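Local coordinates for trehalose synthase regulatory protein (PDB 5HUS) that probably helps regulate trehalose synthase in Candida albicans and has a C-terminal domain related to the trehalose-phosphatases of the HAD clan, at residues Leu202-Leu207 with Glu227-Met232; Asn98-Val102 with Ile111-Asp115; Phe6-Lys12 with Leu300-Ser306. One frame throughout, in Å; residues are numbered along the deposited sequence.

Interaction 1. Residues Leu202-Leu207 with Glu227-Met232; sequences LKAIRL and EFQQPM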
ATOM      1  N   LEU A 202      -5.062  -3.029  -4.243  1.00 19.17           N
ATOM      2  CA  LEU A 202      -6.524  -2.976  -4.233  1.00 23.18           C
ATOM      3  C   LEU A 202      -7.099  -4.271  -3.683  1.00 17.62           C
ATOM      4  O   LEU A 202      -8.035  -4.255  -2.888  1.00 19.13           O
ATOM      5  CB  LEU A 202      -7.075  -2.719  -5.640  1.00 20.53           C
ATOM      6  CG  LEU A 202      -7.121  -1.286  -6.181  1.00 27.54           C
ATOM      7  CD1 LEU A 202      -5.749  -0.665  -6.295  1.00 34.97           C
ATOM      8  CD2 LEU A 202      -7.819  -1.276  -7.536  1.00 34.05           C
ATOM      9  N   LYS A 203      -6.535  -5.396  -4.107  1.00 17.83           N
ATOM     10  CA  LYS A 203      -7.016  -6.696  -3.655  1.00 16.37           C
ATOM     11  C   LYS A 203      -6.765  -6.893  -2.161  1.00 16.11           C
ATOM     12  O   LYS A 203      -7.584  -7.502  -1.470  1.00 19.54           O
ATOM     13  CB  LYS A 203      -6.365  -7.817  -4.469  1.00 22.61           C
ATOM     14  CG  LYS A 203      -6.765  -7.773  -5.939  1.00 22.07           C
ATOM     15  CD  LYS A 203      -6.261  -8.974  -6.719  1.00 28.43           C
ATOM     16  CE  LYS A 203      -6.704  -8.892  -8.172  1.00 37.17           C
ATOM     17  NZ  LYS A 203      -6.252 -10.078  -8.969  1.00 33.62           N
ATOM     18  N   ALA A 204      -5.649  -6.367  -1.658  1.00 18.39           N
ATOM     19  CA  ALA A 204      -5.358  -6.463  -0.232  1.00 18.60           C
ATOM     20  C   ALA A 204      -6.320  -5.612   0.591  1.00 17.79           C
ATOM     21  O   ALA A 204      -6.792  -6.039   1.640  1.00 16.80           O
ATOM     22  CB  ALA A 204      -3.914  -6.059   0.054  1.00 17.84           C
ATOM     23  N   ILE A 205      -6.605  -4.405   0.113  1.00 15.55           N
ATOM     24  CA  ILE A 205      -7.543  -3.534   0.801  1.00 18.43           C
ATOM     25  C   ILE A 205      -8.916  -4.202   0.838  1.00 20.99           C
ATOM     26  O   ILE A 205      -9.570  -4.243   1.877  1.00 18.49           O
ATOM     27  CB  ILE A 205      -7.630  -2.148   0.131  1.00 16.24           C
ATOM     28  CG1 ILE A 205      -6.324  -1.377   0.377  1.00 21.69           C
ATOM     29  CG2 ILE A 205      -8.842  -1.359   0.685  1.00 18.94           C
ATOM     30  CD1 ILE A 205      -6.210  -0.074  -0.384  1.00 24.11           C
ATOM     31  N   ARG A 206      -9.324  -4.773  -0.291  1.00 21.44           N
ATOM     32  CA  ARG A 206     -10.604  -5.468  -0.366  1.00 17.84           C
ATOM     33  C   ARG A 206     -10.645  -6.648   0.598  1.00 20.04           C
ATOM     34  O   ARG A 206     -11.658  -6.888   1.242  1.00 21.84           O
ATOM     35  CB  ARG A 206     -10.878  -5.945  -1.795  1.00 19.80           C
ATOM     36  CG  ARG A 206     -12.146  -6.783  -1.919  1.00 23.60           C
ATOM     37  CD  ARG A 206     -12.423  -7.173  -3.367  1.00 22.07           C
ATOM     38  NE  ARG A 206     -11.412  -8.071  -3.913  1.00 29.11           N
ATOM     39  CZ  ARG A 206     -11.414  -8.525  -5.164  1.00 31.78           C
ATOM     40  NH1 ARG A 206     -12.379  -8.165  -6.001  1.00 31.34           N
ATOM     41  NH2 ARG A 206     -10.448  -9.338  -5.577  1.00 28.84           N
ATOM     42  N   LEU A 207      -9.534  -7.370   0.709  1.00 19.57           N
ATOM     43  CA  LEU A 207      -9.448  -8.507   1.625  1.00 14.73           C
ATOM     44  C   LEU A 207      -9.577  -8.070   3.086  1.00 18.96           C
ATOM     45  O   LEU A 207     -10.346  -8.651   3.857  1.00 18.51           O
ATOM     46  CB  LEU A 207      -8.127  -9.264   1.402  1.00 14.98           C
ATOM     47  CG  LEU A 207      -7.825 -10.513   2.240  1.00 18.92           C
ATOM     48  CD1 LEU A 207      -6.862 -11.417   1.485  1.00 23.28           C
ATOM     49  CD2 LEU A 207      -7.227 -10.176   3.611  1.00 20.73           C
ATOM     50  N   GLU A 227     -10.920 -16.407  -4.322  1.00 22.65           N
ATOM     51  CA  GLU A 227     -11.922 -15.352  -4.422  1.00 29.02           C
ATOM     52  C   GLU A 227     -11.320 -13.959  -4.205  1.00 31.36           C
ATOM     53  O   GLU A 227     -11.724 -12.999  -4.855  1.00 30.80           O
ATOM     54  CB  GLU A 227     -13.047 -15.592  -3.417  1.00 40.31           C
ATOM     55  CG  GLU A 227     -13.893 -16.819  -3.712  1.00 48.68           C
ATOM     56  CD  GLU A 227     -14.942 -17.064  -2.647  1.00 49.62           C
ATOM     57  OE1 GLU A 227     -15.342 -16.096  -1.963  1.00 57.72           O
ATOM     58  OE2 GLU A 227     -15.362 -18.229  -2.488  1.00 53.36           O
ATOM     59  N   PHE A 228     -10.356 -13.850  -3.296  1.00 24.36           N
ATOM     60  CA  PHE A 228      -9.727 -12.561  -3.033  1.00 22.96           C
ATOM     61  C   PHE A 228      -8.664 -12.217  -4.077  1.00 25.34           C
ATOM     62  O   PHE A 228      -8.229 -11.067  -4.183  1.00 23.48           O
ATOM     63  CB  PHE A 228      -9.142 -12.546  -1.614  1.00 22.22           C
ATOM     64  CG  PHE A 228     -10.194 -12.639  -0.546  1.00 24.36           C
ATOM     65  CD1 PHE A 228     -10.444 -13.840   0.099  1.00 26.50           C
ATOM     66  CD2 PHE A 228     -10.968 -11.538  -0.223  1.00 25.76           C
ATOM     67  CE1 PHE A 228     -11.432 -13.939   1.065  1.00 30.34           C
ATOM     68  CE2 PHE A 228     -11.964 -11.626   0.743  1.00 29.15           C
ATOM     69  CZ  PHE A 228     -12.191 -12.829   1.391  1.00 26.02           C
ATOM     70  N   GLN A 229      -8.276 -13.207  -4.874  1.00 25.87           N
ATOM     71  CA  GLN A 229      -7.312 -13.001  -5.949  1.00 30.23           C
ATOM     72  C   GLN A 229      -7.983 -12.670  -7.281  1.00 30.85           C
ATOM     73  O   GLN A 229      -7.311 -12.302  -8.243  1.00 32.37           O
ATOM     74  CB  GLN A 229      -6.440 -14.241  -6.118  1.00 24.71           C
ATOM     75  CG  GLN A 229      -5.640 -14.605  -4.887  1.00 22.68           C
ATOM     76  CD  GLN A 229      -5.059 -16.003  -4.966  1.00 27.14           C
ATOM     77  OE1 GLN A 229      -5.577 -16.867  -5.681  1.00 27.15           O
ATOM     78  NE2 GLN A 229      -3.984 -16.237  -4.231  1.00 24.75           N
ATOM     79  N   GLN A 230      -9.305 -12.813  -7.332  1.00 33.10           N
ATOM     80  CA  GLN A 230     -10.070 -12.542  -8.547  1.00 41.07           C
ATOM     81  C   GLN A 230      -9.994 -11.053  -8.893  1.00 44.83           C
ATOM     82  O   GLN A 230      -9.666 -10.241  -8.031  1.00 37.93           O
ATOM     83  CB  GLN A 230     -11.529 -12.995  -8.371  1.00 35.87           C
ATOM     84  CG  GLN A 230     -12.438 -11.988  -7.682  1.00 46.34           C
ATOM     85  CD  GLN A 230     -13.755 -12.603  -7.241  1.00 48.40           C
ATOM     86  OE1 GLN A 230     -14.020 -13.776  -7.500  1.00 54.61           O
ATOM     87  NE2 GLN A 230     -14.586 -11.815  -6.570  1.00 51.44           N
ATOM     88  N   PRO A 231     -10.276 -10.688 -10.158  1.00 46.79           N
ATOM     89  CA  PRO A 231     -10.186  -9.271 -10.536  1.00 44.90           C
ATOM     90  C   PRO A 231     -11.121  -8.377  -9.728  1.00 39.71           C
ATOM     91  O   PRO A 231     -12.187  -8.820  -9.291  1.00 45.59           O
ATOM     92  CB  PRO A 231     -10.583  -9.274 -12.017  1.00 57.32           C
ATOM     93  CG  PRO A 231     -11.331 -10.551 -12.215  1.00 53.86           C
ATOM     94  CD  PRO A 231     -10.669 -11.530 -11.302  1.00 44.56           C
ATOM     95  N   MET A 232     -10.716  -7.125  -9.539  1.00 38.46           N
ATOM     96  CA  MET A 232     -11.484  -6.168  -8.747  1.00 31.53           C
ATOM     97  C   MET A 232     -12.876  -5.903  -9.319  1.00 40.71           C
ATOM     98  O   MET A 232     -13.741  -5.373  -8.626  1.00 39.15           O
ATOM     99  CB  MET A 232     -10.718  -4.849  -8.631  1.00 31.64           C
ATOM    100  CG  MET A 232      -9.446  -4.946  -7.800  1.00 30.94           C
ATOM    101  SD  MET A 232      -9.779  -5.481  -6.112  1.00 26.88           S
ATOM    102  CE  MET A 232     -10.956  -4.237  -5.593  1.00 28.39           C
TER
HETATM  103  O   HOH W   1      -9.423  -9.187  -2.347  1.00 24.98           O

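Interaction 2. Residues Asn98-Val102 with Ile111-Asp115; sequences NGNFV and ISLAD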
ATOM      1  N   ASN A  98       3.195  -4.179  -0.590  1.00 15.55           N
ATOM      2  CA  ASN A  98       2.123  -3.448  -1.249  1.00 16.59           C
ATOM      3  C   ASN A  98       0.853  -4.262  -1.441  1.00 20.53           C
ATOM      4  O   ASN A  98       0.031  -3.927  -2.278  1.00 18.77           O
ATOM      5  CB  ASN A  98       2.608  -2.910  -2.598  1.00 18.33           C
ATOM      6  CG  ASN A  98       1.772  -1.757  -3.097  1.00 29.74           C
ATOM      7  OD1 ASN A  98       1.521  -1.630  -4.298  1.00 35.31           O
ATOM      8  ND2 ASN A  98       1.314  -0.917  -2.175  1.00 27.29           N
ATOM      9  N   GLY A  99       0.683  -5.320  -0.657  1.00 15.27           N
ATOM     10  CA  GLY A  99      -0.546  -6.084  -0.738  1.00 16.99           C
ATOM     11  C   GLY A  99      -0.389  -7.583  -0.911  1.00 19.49           C
ATOM     12  O   GLY A  99      -1.358  -8.325  -0.734  1.00 18.13           O
ATOM     13  N   ASN A 100       0.813  -8.039  -1.249  1.00 16.80           N
ATOM     14  CA  ASN A 100       1.026  -9.469  -1.491  1.00 14.82           C
ATOM     15  C   ASN A 100       0.831 -10.322  -0.240  1.00 19.63           C
ATOM     16  O   ASN A 100       0.506 -11.504  -0.331  1.00 18.70           O
ATOM     17  CB  ASN A 100       2.426  -9.706  -2.067  1.00 17.67           C
ATOM     18  CG  ASN A 100       2.524  -9.281  -3.509  1.00 18.76           C
ATOM     19  OD1 ASN A 100       2.081 -10.000  -4.413  1.00 19.28           O
ATOM     20  ND2 ASN A 100       3.090  -8.099  -3.739  1.00 16.27           N
ATOM     21  N   PHE A 101       1.026  -9.718   0.926  1.00 16.52           N
ATOM     22  CA  PHE A 101       0.896 -10.429   2.198  1.00 17.31           C
ATOM     23  C   PHE A 101       0.173  -9.581   3.226  1.00 19.19           C
ATOM     24  O   PHE A 101       0.400  -8.385   3.308  1.00 18.34           O
ATOM     25  CB  PHE A 101       2.274 -10.829   2.737  1.00 15.54           C
ATOM     26  CG  PHE A 101       3.126 -11.545   1.729  1.00 17.75           C
ATOM     27  CD1 PHE A 101       2.943 -12.898   1.479  1.00 18.52           C
ATOM     28  CD2 PHE A 101       4.104 -10.861   1.021  1.00 19.09           C
ATOM     29  CE1 PHE A 101       3.724 -13.558   0.537  1.00 20.19           C
ATOM     30  CE2 PHE A 101       4.887 -11.511   0.078  1.00 18.87           C
ATOM     31  CZ  PHE A 101       4.698 -12.864  -0.162  1.00 18.92           C
ATOM     32  N   VAL A 102      -0.699 -10.211   4.008  1.00 15.47           N
ATOM     33  CA  VAL A 102      -1.512  -9.506   4.991  1.00 16.24           C
ATOM     34  C   VAL A 102      -1.422 -10.191   6.344  1.00 18.76           C
ATOM     35  O   VAL A 102      -1.621 -11.405   6.442  1.00 19.40           O
ATOM     36  CB  VAL A 102      -3.004  -9.439   4.578  1.00 15.97           C
ATOM     37  CG1 VAL A 102      -3.846  -8.828   5.711  1.00 20.37           C
ATOM     38  CG2 VAL A 102      -3.173  -8.646   3.284  1.00 18.80           C
ATOM     39  N   ILE A 111      -1.140 -13.988   5.778  1.00 20.41           N
ATOM     40  CA  ILE A 111      -1.928 -14.485   4.668  1.00 23.56           C
ATOM     41  C   ILE A 111      -1.220 -14.149   3.372  1.00 27.38           C
ATOM     42  O   ILE A 111      -0.816 -13.007   3.161  1.00 22.88           O
ATOM     43  CB  ILE A 111      -3.325 -13.864   4.640  1.00 22.20           C
ATOM     44  CG1 ILE A 111      -4.116 -14.268   5.883  1.00 23.11           C
ATOM     45  CG2 ILE A 111      -4.056 -14.258   3.353  1.00 19.83           C
ATOM     46  CD1 ILE A 111      -5.366 -13.441   6.083  1.00 18.84           C
ATOM     47  N   SER A 112      -1.059 -15.139   2.507  1.00 21.76           N
ATOM     48  CA  SER A 112      -0.444 -14.891   1.213  1.00 19.54           C
ATOM     49  C   SER A 112      -1.522 -14.671   0.156  1.00 24.07           C
ATOM     50  O   SER A 112      -2.154 -15.615  -0.324  1.00 23.67           O
ATOM     51  CB  SER A 112       0.475 -16.047   0.818  1.00 24.19           C
ATOM     52  OG  SER A 112       1.181 -15.742  -0.375  1.00 27.00           O
ATOM     53  N   LEU A 113      -1.742 -13.408  -0.187  1.00 22.21           N
ATOM     54  CA  LEU A 113      -2.603 -13.069  -1.306  1.00 21.84           C
ATOM     55  C   LEU A 113      -1.891 -13.431  -2.606  1.00 19.66           C
ATOM     56  O   LEU A 113      -2.519 -13.869  -3.575  1.00 25.11           O
ATOM     57  CB  LEU A 113      -2.968 -11.584  -1.259  1.00 19.57           C
ATOM     58  CG  LEU A 113      -4.074 -11.059  -2.167  1.00 24.46           C
ATOM     59  CD1 LEU A 113      -5.316 -11.941  -2.120  1.00 26.27           C
ATOM     60  CD2 LEU A 113      -4.416  -9.629  -1.758  1.00 21.88           C
ATOM     61  N   ALA A 114      -0.570 -13.243  -2.617  1.00 20.01           N
ATOM     62  CA  ALA A 114       0.268 -13.728  -3.703  1.00 19.60           C
ATOM     63  C   ALA A 114       0.141 -15.245  -3.783  1.00 24.84           C
ATOM     64  O   ALA A 114       0.088 -15.921  -2.755  1.00 26.73           O
ATOM     65  CB  ALA A 114       1.725 -13.317  -3.489  1.00 20.59           C
ATOM     66  N   ASP A 115       0.061 -15.769  -5.002  1.00 21.62           N
ATOM     67  CA  ASP A 115       0.051 -17.211  -5.217  1.00 22.63           C
ATOM     68  C   ASP A 115       1.476 -17.738  -5.306  1.00 24.33           C
ATOM     69  O   ASP A 115       2.257 -17.269  -6.127  1.00 23.19           O
ATOM     70  CB  ASP A 115      -0.715 -17.560  -6.495  1.00 22.16           C
ATOM     71  CG  ASP A 115      -0.796 -19.043  -6.719  1.00 27.96           C
ATOM     72  OD1 ASP A 115      -1.638 -19.685  -6.057  1.00 28.81           O
ATOM     73  OD2 ASP A 115      -0.003 -19.567  -7.532  1.00 26.78           O
TER

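Interaction 3. Residues Phe6-Lys12 with Leu300-Ser306; sequences FTKNAFK and LLCILNS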
ATOM      1  N   PHE A   6      -7.287  18.535   5.274  1.00 35.45           N
ATOM      2  CA  PHE A   6      -7.727  17.551   6.252  1.00 34.11           C
ATOM      3  C   PHE A   6      -7.766  18.213   7.633  1.00 31.80           C
ATOM      4  O   PHE A   6      -6.797  18.851   8.052  1.00 36.17           O
ATOM      5  CB  PHE A   6      -6.780  16.340   6.223  1.00 30.12           C
ATOM      6  CG  PHE A   6      -7.275  15.137   6.975  1.00 30.15           C
ATOM      7  CD1 PHE A   6      -6.417  14.430   7.809  1.00 28.91           C
ATOM      8  CD2 PHE A   6      -8.577  14.692   6.836  1.00 22.79           C
ATOM      9  CE1 PHE A   6      -6.853  13.310   8.498  1.00 24.25           C
ATOM     10  CE2 PHE A   6      -9.024  13.575   7.525  1.00 27.52           C
ATOM     11  CZ  PHE A   6      -8.160  12.883   8.360  1.00 27.07           C
ATOM     12  N   THR A   7      -8.897  18.092   8.322  1.00 28.01           N
ATOM     13  CA  THR A   7      -9.069  18.704   9.636  1.00 34.74           C
ATOM     14  C   THR A   7      -9.642  17.707  10.637  1.00 36.43           C
ATOM     15  O   THR A   7     -10.143  16.652  10.256  1.00 34.83           O
ATOM     16  CB  THR A   7     -10.003  19.931   9.569  1.00 33.56           C
ATOM     17  OG1 THR A   7     -11.309  19.511   9.159  1.00 32.40           O
ATOM     18  CG2 THR A   7      -9.476  20.961   8.578  1.00 38.57           C
ATOM     19  N   LYS A   8      -9.565  18.045  11.920  1.00 33.14           N
ATOM     20  CA  LYS A   8     -10.170  17.216  12.959  1.00 39.50           C
ATOM     21  C   LYS A   8     -11.677  17.098  12.766  1.00 34.06           C
ATOM     22  O   LYS A   8     -12.260  16.042  13.013  1.00 32.58           O
ATOM     23  CB  LYS A   8      -9.869  17.781  14.352  1.00 36.92           C
ATOM     24  CG  LYS A   8      -8.400  17.734  14.735  1.00 34.86           C
ATOM     25  CD  LYS A   8      -8.192  18.087  16.202  1.00 44.08           C
ATOM     26  CE  LYS A   8      -6.719  18.028  16.569  1.00 51.53           C
ATOM     27  NZ  LYS A   8      -6.493  18.137  18.037  1.00 51.29           N
ATOM     28  N   ASN A   9     -12.306  18.184  12.326  1.00 39.96           N
ATOM     29  CA  ASN A   9     -13.748  18.187  12.109  1.00 38.15           C
ATOM     30  C   ASN A   9     -14.155  17.240  10.992  1.00 40.15           C
ATOM     31  O   ASN A   9     -15.120  16.489  11.133  1.00 32.58           O
ATOM     32  CB  ASN A   9     -14.250  19.599  11.803  1.00 45.31           C
ATOM     33  CG  ASN A   9     -14.301  20.476  13.036  1.00 39.76           C
ATOM     34  OD1 ASN A   9     -14.382  19.978  14.158  1.00 44.36           O
ATOM     35  ND2 ASN A   9     -14.255  21.787  12.836  1.00 45.60           N
ATOM     36  N   ALA A  10     -13.414  17.273   9.887  1.00 35.33           N
ATOM     37  CA  ALA A  10     -13.669  16.377   8.767  1.00 36.39           C
ATOM     38  C   ALA A  10     -13.478  14.923   9.192  1.00 32.20           C
ATOM     39  O   ALA A  10     -14.245  14.040   8.799  1.00 29.02           O
ATOM     40  CB  ALA A  10     -12.760  16.719   7.595  1.00 32.22           C
ATOM     41  N   PHE A  11     -12.456  14.681  10.007  1.00 29.41           N
ATOM     42  CA  PHE A  11     -12.199  13.345  10.529  1.00 35.13           C
ATOM     43  C   PHE A  11     -13.308  12.892  11.472  1.00 28.99           C
ATOM     44  O   PHE A  11     -13.797  11.771  11.363  1.00 24.65           O
ATOM     45  CB  PHE A  11     -10.845  13.296  11.248  1.00 31.63           C
ATOM     46  CG  PHE A  11     -10.570  11.981  11.922  1.00 29.30           C
ATOM     47  CD1 PHE A  11     -10.328  10.839  11.172  1.00 33.40           C
ATOM     48  CD2 PHE A  11     -10.559  11.883  13.303  1.00 30.57           C
ATOM     49  CE1 PHE A  11     -10.077   9.626  11.785  1.00 29.53           C
ATOM     50  CE2 PHE A  11     -10.305  10.673  13.924  1.00 29.96           C
ATOM     51  CZ  PHE A  11     -10.065   9.543  13.163  1.00 27.94           C
ATOM     52  N   LYS A  12     -13.700  13.767  12.397  1.00 30.94           N
ATOM     53  CA  LYS A  12     -14.748  13.448  13.361  1.00 29.48           C
ATOM     54  C   LYS A  12     -16.098  13.244  12.686  1.00 24.95           C
ATOM     55  O   LYS A  12     -16.908  12.437  13.140  1.00 31.81           O
ATOM     56  CB  LYS A  12     -14.862  14.545  14.422  1.00 33.70           C
ATOM     57  CG  LYS A  12     -13.714  14.567  15.411  1.00 36.65           C
ATOM     58  CD  LYS A  12     -13.543  13.213  16.078  1.00 45.28           C
ATOM     59  CE  LYS A  12     -12.485  13.271  17.167  1.00 55.65           C
ATOM     60  NZ  LYS A  12     -12.337  11.966  17.873  1.00 50.02           N
ATOM     61  N   LEU A 300      -1.060  14.652  10.072  1.00 27.34           N
ATOM     62  CA  LEU A 300      -1.967  13.565   9.729  1.00 20.96           C
ATOM     63  C   LEU A 300      -2.293  12.721  10.956  1.00 23.27           C
ATOM     64  O   LEU A 300      -3.458  12.479  11.255  1.00 24.78           O
ATOM     65  CB  LEU A 300      -1.358  12.685   8.637  1.00 24.91           C
ATOM     66  CG  LEU A 300      -2.117  11.404   8.289  1.00 24.84           C
ATOM     67  CD1 LEU A 300      -3.445  11.731   7.634  1.00 29.22           C
ATOM     68  CD2 LEU A 300      -1.273  10.511   7.382  1.00 26.51           C
ATOM     69  N   LEU A 301      -1.257  12.278  11.663  1.00 25.01           N
ATOM     70  CA  LEU A 301      -1.448  11.373  12.792  1.00 26.32           C
ATOM     71  C   LEU A 301      -2.141  12.073  13.966  1.00 24.92           C
ATOM     72  O   LEU A 301      -2.930  11.461  14.686  1.00 24.90           O
ATOM     73  CB  LEU A 301      -0.109  10.772  13.232  1.00 23.23           C
ATOM     74  CG  LEU A 301       0.604   9.931  12.167  1.00 25.28           C
ATOM     75  CD1 LEU A 301       1.890   9.310  12.700  1.00 29.10           C
ATOM     76  CD2 LEU A 301      -0.326   8.857  11.624  1.00 21.68           C
ATOM     77  N   CYS A 302      -1.860  13.357  14.150  1.00 29.38           N
ATOM     78  CA  CYS A 302      -2.492  14.108  15.232  1.00 27.50           C
ATOM     79  C   CYS A 302      -3.999  14.227  15.017  1.00 28.00           C
ATOM     80  O   CYS A 302      -4.783  14.140  15.964  1.00 31.50           O
ATOM     81  CB  CYS A 302      -1.856  15.491  15.365  1.00 35.01           C
ATOM     82  SG  CYS A 302      -0.251  15.457  16.202  1.00 56.93           S
ATOM     83  N   ILE A 303      -4.402  14.402  13.765  1.00 27.21           N
ATOM     84  CA  ILE A 303      -5.819  14.439  13.430  1.00 28.31           C
ATOM     85  C   ILE A 303      -6.461  13.068  13.644  1.00 27.99           C
ATOM     86  O   ILE A 303      -7.522  12.964  14.258  1.00 24.24           O
ATOM     87  CB  ILE A 303      -6.043  14.894  11.976  1.00 27.29           C
ATOM     88  CG1 ILE A 303      -5.660  16.368  11.820  1.00 32.31           C
ATOM     89  CG2 ILE A 303      -7.496  14.681  11.572  1.00 29.83           C
ATOM     90  CD1 ILE A 303      -5.582  16.837  10.379  1.00 29.56           C
ATOM     91  N   LEU A 304      -5.809  12.014  13.154  1.00 26.38           N
ATOM     92  CA  LEU A 304      -6.344  10.661  13.298  1.00 27.18           C
ATOM     93  C   LEU A 304      -6.414  10.204  14.753  1.00 31.47           C
ATOM     94  O   LEU A 304      -7.187   9.310  15.091  1.00 28.68           O
ATOM     95  CB  LEU A 304      -5.505   9.658  12.498  1.00 25.78           C
ATOM     96  CG  LEU A 304      -5.434   9.834  10.985  1.00 24.69           C
ATOM     97  CD1 LEU A 304      -4.530   8.747  10.406  1.00 21.81           C
ATOM     98  CD2 LEU A 304      -6.816   9.782  10.358  1.00 31.70           C
ATOM     99  N   ASN A 305      -5.603  10.806  15.615  1.00 27.06           N
ATOM    100  CA  ASN A 305      -5.577  10.387  17.010  1.00 27.76           C
ATOM    101  C   ASN A 305      -6.498  11.241  17.875  1.00 35.05           C
ATOM    102  O   ASN A 305      -6.676  10.971  19.063  1.00 34.25           O
ATOM    103  CB  ASN A 305      -4.150  10.436  17.561  1.00 25.53           C
ATOM    104  CG  ASN A 305      -4.014   9.701  18.876  1.00 31.54           C
ATOM    105  OD1 ASN A 305      -4.201   8.487  18.939  1.00 35.61           O
ATOM    106  ND2 ASN A 305      -3.695  10.434  19.938  1.00 37.10           N
ATOM    107  N   SER A 306      -7.084  12.269  17.273  1.00 26.11           N
ATOM    108  CA  SER A 306      -7.954  13.183  18.018  1.00 34.06           C
ATOM    109  C   SER A 306      -9.283  12.526  18.374  1.00 49.61           C
ATOM    110  O   SER A 306     -10.026  13.027  19.222  1.00 48.43           O
ATOM    111  CB  SER A 306      -8.203  14.460  17.218  1.00 29.03           C
ATOM    112  OG  SER A 306      -9.038  14.212  16.101  1.00 36.96           O
TER

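Interaction 1. Residues Leu202-Leu207 with Glu227-Met232
Helix 200-213 packs here against the end of the short helix 225-229 and the extended chain after it, within the HAD-type trehalose-phosphatase region. Two basic side chains one helical turn apart, Lys203 and Arg206, reach out to a row of backbone carbonyls. Glu227 contributes little, and its side chain leads away. The ring of Phe228 follows, with Leu207 CG over one face; Leu207 CB lies 4.0 Å from Phe228 CD2. Phe228 O accepts a hydrogen bond from Arg206 NH2 at 3.1 Å. Water 1 adds a bridge, donating to Phe228 O and Lys203 O and accepting from Arg206 NE. Gln229 O takes the ammonium group, with Lys203 NZ at 2.6 Å. The CA-to-CB bond of Gln229 points away, and its NE2 bonds Leu113 O. The chain is extended from Gln230 to Pro231. Gln230 O receives Arg206 NH2 at 2.7 Å, and Pro231 O receives Arg206 NH1 in a weak bond of 3.4 Å. The O atoms of Phe228, Gln230 and Pro231 thus lie at the edge of the guanidinium, near its plane, and a salt bridge from NH1 to Asp235 balances its charge. Tyr262 of helix 254-265 touches both Arg206 and Met232. Met232 closes the contact. Its thioether packs on Leu202, with SD 3.9 Å from Leu202 CB, and lies over one face of the guanidinium, SD being 3.6 Å from Arg206 CZ.

Interaction 2. Residues Asn98-Val102 with Ile111-Asp115
This contact is a beta hairpin; its first strand also carries a classic beta bulge toward strand 93-96, where Asn100 and Phe101 both face Ala96. Strands 101-103 and 111-112 run antiparallel. Val102 and Ile111 are a hydrogen-bonded pair: Val102 N donates to Ile111 O at 2.9 Å, and Ile111 N donates to Val102 O at 2.7 Å. Their side chains share one face of the sheet, with Val102 CB 4.4 Å from Ile111 CB. Phe101 and Ser112 are the next, non-hydrogen-bonded pair. They lie on the other face, where Phe101 CE1 is 3.5 Å from Ser112 OG. That hydroxyl donates to Ala114 O at 2.6 Å. On the side facing 111-115, the bulge residue Asn100 accepts through its O from Ala114 N at 3.1 Å and weakly from Leu113 N at 2.9 Å. Backbone hydrogen bonding therefore goes on past the two paired positions, without regular strand pairing. Gly99 has a positive phi of 129°, and a CB there would crowd the carbonyl O of Asn98. Leu113 CD2 packs 3.5 Å from Gly99 O. Asp115 ends the segment as N-cap of helix 116-136, bonding Glu118 N through OD2. Strand 111-112 is the outermost strand on this side of the main sheet. Val102 packs on helix 200-213, Ile111 on helices 218-223 and 225-229, and Leu113 on helices 200-213 and 225-229.

Interaction 3. Residues Phe6-Lys12 with Leu300-Ser306
Ile303 is the main bump here. Its side chain fills a hollow made by Phe6, Thr7, Lys8 and Phe11. Ile303 CG2 sits deep in it, 3.4 Å from Phe6 CE1, 3.6 Å from Phe11 CB and 3.9 Å from Lys8 CA. Ile303 CD1 lies 3.3 Å from Phe6 O. The axes of helix segments 8-12 and 300-304 cross at -48°, 9.7 Å apart at closest. The backbones come nearest at Lys8 and Ile303 and separate on both sides, where large side chains fill the space. Leu304 is a second bump. Its CD2 reaches both rings, 3.9 Å from Phe6 CZ and 3.6 Å from Phe11 CE1. Leu300 CD1 is 3.9 Å from Phe6 CE1.

The two helices, near the two ends of the chain, pack over one face of the main sheet, close to its outermost strand 4-5. Its parallel strands, from 4-5 to 93-96, and packed helices are consistent with the Rossmann-like alpha/beta core of the HAD clan. Phe6 and Leu300 both pack on Val294, and Phe6 also meets Leu274 and Val276. Thr7 is the N-cap of helix 8-15, its OG1 accepting from Ala10 N at 3.2 Å.

Further along, the roles reverse and Phe11 becomes the bump. Its ring lies against the backbone of Leu304 in a CH-pi contact, with Leu304 CA 4.0 Å from the ring centroid. At the surface the lysines lie alongside Ser306, the last residue. Lys8 CD is 3.8 Å from Ser306 CB. Lys12 NZ makes a weak hydrogen bond of 2.9 Å to Ser306 O, while Ser306 OG donates to Ile303 O at 2.7 Å.

How the interactions relate
Interactions 1 and 2 are neighbours, with centres 10 Å apart. They share helices 200-213 and 225-229 as packing elements. The Gln229-Leu113 hydrogen bond joins them, and Ala204 CB packs 3.5 Å from Gly99 CA. Interaction 2 is the most buried and relies on backbone bonding between strands. Interaction 1 is partly buried and is dominated by basic side chains meeting carbonyls. Interaction 3 is remote, its centre about 28 and 30 Å from those of interactions 1 and 2. It lies over a face of the main sheet near its other end, across the chain's centre from interaction 2. It is partly buried, apolar inside, with Lys8, Lys12 and Ser306 toward solvent. Its one direct hydrogen bond between segments is weak.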